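Local coordinates for beta-fructofuranosidase (Bifidobacterium adolescentis, PDB 6NOB), which probably hydrolyses the terminal beta-fructofuranoside residues of sugars such as sucrose, as a member of glycoside hydrolase family 32, at residues H224-T227 / S233-E236. Numbering follows the deposited sequence.
Sequences HLET and SVTE. With EDO (1,2-ethanediol), chain C.
The closing end of an antiparallel beta hairpin, strands 216-227 and 235-243, brings His224 beside Glu236 as a non-hydrogen-bonded pair. Their side chains supply the link the backbone lacks: His224 ND1 gives a 2.6 Å hydrogen bond to Glu236 OE2, which lies in the ring plane and is met on its anti side. The carboxylate is turned 75° from the ring and also forms a salt bridge with Arg268. At the other nitrogen, His224 NE2 donates to Glu226 OE1 over 2.9 Å. With CG anti to the backbone N (chi1 -177°), the imidazole sits between two glutamates; donating from both nitrogens is consistent with a doubly protonated, cationic ring that would offset their charge. With alanine in place of His224, the ring stacked on Phe195 is gone, and Glu226 and Glu236 would probably lose the donor they share. Branched Val234 fills the same face, its CG2 lying 3.5 Å from Glu226 CD and its CG1 3.8 Å from His224 CE1. One step along, Leu225 and Thr235 exchange two backbone bonds, Thr235 N to Leu225 O (2.7 Å) being the straighter. Toward the turn, small Ser233 lets OG accept from Thr227 N at 2.8 Å and also bond Asp230 O. Such cross-strand polar pairing on one face joins the two central strands of a four-stranded antiparallel sheet, a blade of the family 32 five-bladed beta-propeller.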
# COMPACT_ATOMS: atom_id res chain seq x y z
N HIS A 224 12.17 -10.53 7.37
CA HIS A 224 11.55 -10.78 8.67
C HIS A 224 11.64 -12.27 8.98
O HIS A 224 11.31 -13.11 8.14
CB HIS A 224 10.10 -10.32 8.68
CG HIS A 224 9.41 -10.48 10.00
ND1 HIS A 224 9.20 -9.43 10.86
CD2 HIS A 224 8.86 -11.57 10.59
CE1 HIS A 224 8.56 -9.86 11.94
NE2 HIS A 224 8.34 -11.16 11.80
N LEU A 225 12.10 -12.58 10.19
CA LEU A 225 12.15 -13.95 10.69
C LEU A 225 11.65 -13.94 12.13
O LEU A 225 12.17 -13.20 12.96
CB LEU A 225 13.57 -14.52 10.63
CG LEU A 225 13.82 -15.79 11.44
CD1 LEU A 225 13.03 -16.96 10.86
CD2 LEU A 225 15.30 -16.10 11.48
N GLU A 226 10.63 -14.76 12.41
CA GLU A 226 9.99 -14.75 13.72
C GLU A 226 9.52 -16.15 14.08
O GLU A 226 8.89 -16.82 13.27
CB GLU A 226 8.81 -13.77 13.74
CG GLU A 226 7.95 -13.88 14.99
CD GLU A 226 6.80 -12.88 14.99
OE1 GLU A 226 6.65 -12.15 13.98
OE2 GLU A 226 6.05 -12.83 15.99
N THR A 227 9.84 -16.57 15.30
CA THR A 227 9.29 -17.80 15.85
C THR A 227 7.86 -17.55 16.31
O THR A 227 7.64 -16.72 17.20
CB THR A 227 10.15 -18.29 17.01
OG1 THR A 227 11.52 -18.38 16.59
CG2 THR A 227 9.69 -19.66 17.50
N SER A 233 11.56 -13.11 19.63
CA SER A 233 12.33 -13.79 18.60
C SER A 233 12.34 -13.04 17.27
O SER A 233 12.97 -13.50 16.32
CB SER A 233 11.78 -15.20 18.38
OG SER A 233 10.59 -15.16 17.61
N VAL A 234 11.64 -11.90 17.19
CA VAL A 234 11.53 -11.18 15.92
C VAL A 234 12.91 -10.72 15.48
O VAL A 234 13.61 -10.02 16.21
CB VAL A 234 10.56 -10.00 16.05
CG1 VAL A 234 10.75 -9.02 14.90
CG2 VAL A 234 9.11 -10.50 16.09
N THR A 235 13.30 -11.13 14.28
CA THR A 235 14.61 -10.82 13.71
C THR A 235 14.38 -10.08 12.39
O THR A 235 14.07 -10.71 11.37
CB THR A 235 15.43 -12.09 13.50
OG1 THR A 235 15.46 -12.84 14.73
CG2 THR A 235 16.85 -11.77 13.07
N GLU A 236 14.54 -8.76 12.40
CA GLU A 236 14.35 -7.94 11.21
C GLU A 236 15.66 -7.26 10.84
O GLU A 236 16.36 -6.73 11.72
CB GLU A 236 13.24 -6.91 11.43
CG GLU A 236 11.85 -7.53 11.40
CD GLU A 236 10.74 -6.50 11.50
OE1 GLU A 236 10.98 -5.38 12.00
OE2 GLU A 236 9.60 -6.82 11.07
C1 EDO C . 19.36 -8.49 14.02
O1 EDO C . 18.79 -7.70 15.07
C2 EDO C . 19.11 -7.86 12.66
O2 EDO C . 19.01 -6.44 12.76